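Local coordinates for polysaccharide biosynthesis protein CapD (Bacillus thuringiensis HD-771, PDB 6BWC), which binds NADP and UDP-N-acetylglucosamine as a short-chain dehydrogenase family enzyme, required for CMP-pseudaminic acid biosynthesis, at residues S74-I79 / K114-Q119; V121-F126 / E161-S166. The protein carries 2 engineered substitutions. One frame throughout, in Å; residues are numbered along the deposited sequence.

Overall arrangement
Both interactions lie in the Rossmann-type part of the chain and follow each other in sequence, with centres about 11 Å apart. In interaction 1 (74-79 with 114-119) the ends of two helices meet; interaction 2 (121-126 with 161-166) pairs two neighbouring parallel strands. Helix 98-118 is followed, after a short connection, by strand 123-129, and the two contacts touch at this junction: Ala116 O lies 3.1 Å from Val121 N, a probable hydrogen bond, and Ile117 CG1 packs 3.8 Å from Phe164 CZ. Bound NADP lies about 11 Å from the side chain of Met76 in interaction 1, but only about 5 Å from that of Phe126 in interaction 2.

Interaction 1: residues S74-I79 / K114-Q119; sequences SAMENI and KAAIAQ
The nearest CA atoms across the contact are those of Glu77 and Gln119, 6.0 Å apart, where helix 69-75 and helix 98-118 of the Rossmann-type fold both come to an end. Residues Met76 to Ile79 form a type II beta turn, closed by the hydrogen bond from Ile79 N to Met76 O, and this turn leads from the first helix toward strand 81-84. Gln119 ends the other segment, its N still bonded to Ala115 O.

The side chain of Met76 reaches across from one helix end to the other. Its chain is extended beyond CG (chi2 -170°), carrying the sulphur to the backbone of the last helical turn, where SD lies 3.4 Å from Ala116 N. The same atom touches the methyl groups of both alanines, at 3.8 Å from Ala115 CB and likewise from Ala116 CB, while Met76 CE adds a contact with Ala115 CB. Leu11 and Ile13 of strand 9-13 also pack on Met76.

Glu77 turns its carboxylate elsewhere, to Ser159 of a second subunit and to Arg36. What it offers Gln119 is its backbone and CB. The Gln119 chain is bent at chi2 (-83°), which brings CD to 3.6 Å from Glu77 CA. Beyond CD, the amide nitrogen NE2 lies 3.6 Å from Glu77 CB and donates a hydrogen bond to Phe73 O.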
loop_
_atom_site.group_PDB
_atom_site.type_symbol
_atom_site.label_atom_id
_atom_site.label_comp_id
_atom_site.label_asym_id
_atom_site.label_seq_id
_atom_site.Cartn_x
_atom_site.Cartn_y
_atom_site.Cartn_z
ATOM N N SER C 74 4.866 16.298 -5.189
ATOM C CA SER C 74 4.573 17.254 -6.264
ATOM C C SER C 74 4.403 18.674 -5.794
ATOM O O SER C 74 4.554 19.586 -6.590
ATOM C CB SER C 74 3.315 16.849 -7.028
ATOM O OG SER C 74 2.229 16.617 -6.139
ATOM N N ALA C 75 4.039 18.866 -4.531
ATOM C CA ALA C 75 4.047 20.184 -3.913
ATOM C C ALA C 75 5.444 20.709 -3.778
ATOM O O ALA C 75 5.630 21.900 -3.861
ATOM C CB ALA C 75 3.410 20.132 -2.543
ATOM N N MET C 76 6.412 19.830 -3.533
ATOM C CA MET C 76 7.838 20.226 -3.448
ATOM C C MET C 76 8.595 20.453 -4.779
ATOM O O MET C 76 9.770 20.840 -4.770
ATOM C CB MET C 76 8.633 19.209 -2.610
ATOM C CG MET C 76 8.345 19.288 -1.130
ATOM S SD MET C 76 9.505 18.287 -0.211
ATOM C CE MET C 76 8.582 18.163 1.319
ATOM N N GLU C 77 7.949 20.196 -5.901
ATOM C CA GLU C 77 8.626 20.258 -7.184
ATOM C C GLU C 77 9.328 21.605 -7.372
ATOM O O GLU C 77 8.724 22.674 -7.205
ATOM C CB GLU C 77 7.651 19.949 -8.322
ATOM C CG GLU C 77 8.085 20.386 -9.711
ATOM C CD GLU C 77 7.633 21.802 -10.080
ATOM O OE1 GLU C 77 8.387 22.464 -10.823
ATOM O OE2 GLU C 77 6.532 22.257 -9.671
ATOM N N ASN C 78 10.629 21.510 -7.667
ATOM C CA ASN C 78 11.487 22.659 -7.953
ATOM C C ASN C 78 11.439 23.765 -6.868
ATOM O O ASN C 78 11.733 24.932 -7.136
ATOM C CB ASN C 78 11.188 23.160 -9.388
ATOM C CG ASN C 78 11.887 24.468 -9.747
ATOM O OD1 ASN C 78 13.108 24.548 -9.780
ATOM N ND2 ASN C 78 11.104 25.494 -10.010
ATOM N N ILE C 79 11.141 23.358 -5.632
ATOM C CA ILE C 79 11.068 24.275 -4.493
ATOM C C ILE C 79 12.379 24.327 -3.730
ATOM O O ILE C 79 13.126 23.351 -3.683
ATOM C CB ILE C 79 9.829 23.997 -3.600
ATOM C CG1 ILE C 79 8.824 25.104 -3.890
ATOM C CG2 ILE C 79 10.129 23.987 -2.104
ATOM C CD1 ILE C 79 7.423 24.771 -3.502
ATOM N N LYS C 114 11.893 12.417 2.941
ATOM C CA LYS C 114 12.056 11.616 1.738
ATOM C C LYS C 114 11.779 12.428 0.456
ATOM O O LYS C 114 12.536 12.367 -0.508
ATOM C CB LYS C 114 11.081 10.450 1.849
ATOM C CG LYS C 114 11.240 9.343 0.829
ATOM C CD LYS C 114 10.077 8.331 0.912
ATOM C CE LYS C 114 9.795 7.649 -0.455
ATOM N NZ LYS C 114 8.338 7.367 -0.700
ATOM N N ALA C 115 10.688 13.189 0.468
ATOM C CA ALA C 115 10.281 14.024 -0.658
ATOM C C ALA C 115 11.232 15.194 -0.924
ATOM O O ALA C 115 11.433 15.601 -2.090
ATOM C CB ALA C 115 8.885 14.574 -0.418
ATOM N N ALA C 116 11.761 15.763 0.166
ATOM C CA ALA C 116 12.656 16.907 0.113
ATOM C C ALA C 116 14.020 16.523 -0.459
ATOM O O ALA C 116 14.598 17.276 -1.271
ATOM C CB ALA C 116 12.796 17.498 1.500
ATOM N N ILE C 117 14.517 15.349 -0.053
ATOM C CA ILE C 117 15.727 14.774 -0.660
ATOM C C ILE C 117 15.503 14.498 -2.136
ATOM O O ILE C 117 16.339 14.857 -2.944
ATOM C CB ILE C 117 16.182 13.484 0.056
ATOM C CG1 ILE C 117 16.713 13.840 1.450
ATOM C CG2 ILE C 117 17.250 12.740 -0.750
ATOM C CD1 ILE C 117 16.712 12.686 2.417
ATOM N N ALA C 118 14.369 13.885 -2.475
ATOM C CA ALA C 118 14.070 13.494 -3.863
ATOM C C ALA C 118 13.968 14.686 -4.821
ATOM O O ALA C 118 14.412 14.576 -5.955
ATOM C CB ALA C 118 12.804 12.639 -3.932
ATOM N N GLN C 119 13.410 15.812 -4.362
ATOM C CA GLN C 119 13.278 17.033 -5.191
ATOM C C GLN C 119 14.457 18.023 -5.100
ATOM O O GLN C 119 14.414 19.121 -5.696
ATOM C CB GLN C 119 11.961 17.751 -4.869
ATOM C CG GLN C 119 10.742 16.955 -5.294
ATOM C CD GLN C 119 10.400 17.126 -6.763
ATOM O OE1 GLN C 119 11.251 17.497 -7.576
ATOM N NE2 GLN C 119 9.129 16.892 -7.106
#

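Interaction 2: residues V121-F126 / E161-S166; sequences VKKVVF and ETTFTS
Lys123 and Thr163, Val124 and Phe164, Val125 and Thr165, and Phe126 and Ser166 pair in parallel register, the two strand axes 4.7 Å apart and inclined at 18°. Four backbone hydrogen bonds alternate in direction. Thr163 N donates to Lys122 O and Val124 N to Thr163 O; farther along, Thr165 N donates to Val124 O (3.0 Å) and Phe126 N to Thr165 O (2.8 Å). The last is fairly straight, with 159° at the hydrogen. Ahead of the strands, a side chain extends the pairing: Thr162 OG1, beside its own backbone N (chi1 -62°), donates to Val121 O at 2.6 Å. CA-H...O contacts accompany the ladder, including Val125 CA to Thr165 O.

These are neighbouring strands of the parallel part of the Rossmann sheet, joined as a beta-alpha-beta unit through helix 138-156. On the other side of strand 123-129 lies strand 81-84, to which the backbones of Lys123 and Val125 hydrogen-bond, both at Val82.

Apolar contacts form on both faces. On the face of Lys123, Val125 and Thr165, the aliphatic stem of the lysine runs beside Thr163, Lys123 CG to Thr163 CG2 3.4 Å, both side chains pointing the same way. Lys123 NZ continues to Ala221 O and Met218 O, and Thr163 OG1 bonds to Lys222 O. The opposite face carries Val124 beside Phe164, with CG2 of the valine 3.8 Å from CE1 of the ring; helix 98-118 packs here, through Ala116 on Val124 and Ile117 on Phe164.

At the Phe126 end, whose side chain lies about 5 Å from the bound NADP, Ser166 OG sits in the plane of the ring, at its edge, 3.6 Å from Phe126 CD2.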
loop_
_atom_site.group_PDB
_atom_site.type_symbol
_atom_site.label_atom_id
_atom_site.label_comp_id
_atom_site.label_asym_id
_atom_site.label_seq_id
_atom_site.Cartn_x
_atom_site.Cartn_y
_atom_site.Cartn_z
ATOM N N VAL C 121 15.586 19.863 -2.685
ATOM C CA VAL C 121 15.285 21.050 -1.894
ATOM C C VAL C 121 16.576 21.535 -1.212
ATOM O O VAL C 121 17.468 20.735 -0.930
ATOM C CB VAL C 121 14.185 20.690 -0.858
ATOM C CG1 VAL C 121 14.093 21.677 0.295
ATOM C CG2 VAL C 121 12.841 20.546 -1.555
ATOM N N LYS C 122 16.677 22.833 -0.946
ATOM C CA LYS C 122 17.850 23.378 -0.261
ATOM C C LYS C 122 17.831 23.125 1.258
ATOM O O LYS C 122 18.793 22.565 1.796
ATOM C CB LYS C 122 18.040 24.861 -0.582
ATOM C CG LYS C 122 18.198 25.107 -2.073
ATOM C CD LYS C 122 19.038 26.335 -2.385
ATOM C CE LYS C 122 19.212 26.527 -3.886
ATOM N NZ LYS C 122 17.959 27.013 -4.553
ATOM N N LYS C 123 16.753 23.542 1.931
ATOM C CA LYS C 123 16.615 23.393 3.382
ATOM C C LYS C 123 15.187 23.110 3.801
ATOM O O LYS C 123 14.235 23.486 3.121
ATOM C CB LYS C 123 17.043 24.660 4.122
ATOM C CG LYS C 123 18.434 25.186 3.794
ATOM C CD LYS C 123 18.768 26.356 4.718
ATOM C CE LYS C 123 20.178 26.930 4.569
ATOM N NZ LYS C 123 20.509 27.744 5.782
ATOM N N VAL C 124 15.085 22.476 4.968
ATOM C CA VAL C 124 13.832 22.176 5.641
ATOM C C VAL C 124 13.962 22.571 7.097
ATOM O O VAL C 124 14.977 22.269 7.732
ATOM C CB VAL C 124 13.551 20.677 5.639
ATOM C CG1 VAL C 124 12.194 20.378 6.280
ATOM C CG2 VAL C 124 13.649 20.144 4.221
ATOM N N VAL C 125 12.929 23.231 7.618
ATOM C CA VAL C 125 12.823 23.549 9.041
ATOM C C VAL C 125 11.628 22.815 9.607
ATOM O O VAL C 125 10.503 23.076 9.203
ATOM C CB VAL C 125 12.667 25.056 9.270
ATOM C CG1 VAL C 125 12.323 25.356 10.726
ATOM C CG2 VAL C 125 13.956 25.765 8.860
ATOM N N PHE C 126 11.889 21.878 10.510
ATOM C CA PHE C 126 10.840 21.218 11.263
ATOM C C PHE C 126 10.516 22.062 12.500
ATOM O O PHE C 126 11.401 22.677 13.136
ATOM C CB PHE C 126 11.254 19.799 11.673
ATOM C CG PHE C 126 10.227 19.089 12.522
ATOM C CD1 PHE C 126 8.936 18.897 12.049
ATOM C CD2 PHE C 126 10.551 18.598 13.782
ATOM C CE1 PHE C 126 7.975 18.253 12.812
ATOM C CE2 PHE C 126 9.600 17.953 14.559
ATOM C CZ PHE C 126 8.308 17.790 14.074
ATOM N N GLU C 161 22.468 17.646 -0.982
ATOM C CA GLU C 161 22.779 18.968 -0.473
ATOM C C GLU C 161 21.696 19.462 0.473
ATOM O O GLU C 161 21.914 20.466 1.144
ATOM C CB GLU C 161 22.940 19.982 -1.622
ATOM C CG GLU C 161 23.963 19.625 -2.693
ATOM C CD GLU C 161 25.384 19.344 -2.164
ATOM O OE1 GLU C 161 26.173 18.762 -2.945
ATOM O OE2 GLU C 161 25.749 19.682 -1.003
ATOM N N THR C 162 20.540 18.782 0.511
ATOM C CA THR C 162 19.390 19.179 1.348
ATOM C C THR C 162 19.717 19.219 2.839
ATOM O O THR C 162 20.178 18.258 3.389
ATOM C CB THR C 162 18.171 18.242 1.160
ATOM O OG1 THR C 162 17.733 18.297 -0.193
ATOM C CG2 THR C 162 17.002 18.662 2.041
ATOM N N THR C 163 19.400 20.321 3.486
ATOM C CA THR C 163 19.741 20.550 4.876
ATOM C C THR C 163 18.500 20.313 5.758
ATOM O O THR C 163 17.397 20.599 5.321
ATOM C CB THR C 163 20.319 21.970 4.983
ATOM O OG1 THR C 163 21.692 21.866 5.350
ATOM C CG2 THR C 163 19.560 22.869 5.991
ATOM N N PHE C 164 18.660 19.802 6.977
ATOM C CA PHE C 164 17.513 19.654 7.888
ATOM C C PHE C 164 17.768 20.269 9.258
ATOM O O PHE C 164 18.842 20.110 9.820
ATOM C CB PHE C 164 17.171 18.191 8.065
ATOM C CG PHE C 164 16.839 17.484 6.781
ATOM C CD1 PHE C 164 15.541 17.506 6.284
ATOM C CD2 PHE C 164 17.828 16.788 6.075
ATOM C CE1 PHE C 164 15.232 16.847 5.100
ATOM C CE2 PHE C 164 17.535 16.130 4.901
ATOM C CZ PHE C 164 16.236 16.154 4.414
ATOM N N THR C 165 16.781 20.976 9.800
ATOM C CA THR C 165 16.938 21.656 11.076
ATOM C C THR C 165 15.633 21.664 11.837
ATOM O O THR C 165 14.564 21.759 11.240
ATOM C CB THR C 165 17.325 23.138 10.890
ATOM O OG1 THR C 165 18.140 23.300 9.723
ATOM C CG2 THR C 165 18.064 23.643 12.094
ATOM N N SER C 166 15.733 21.628 13.160
ATOM C CA SER C 166 14.583 21.773 14.024
ATOM C C SER C 166 14.618 23.094 14.801
ATOM O O SER C 166 15.659 23.579 15.223
ATOM C CB SER C 166 14.514 20.588 14.977
ATOM O OG SER C 166 14.041 19.451 14.285
#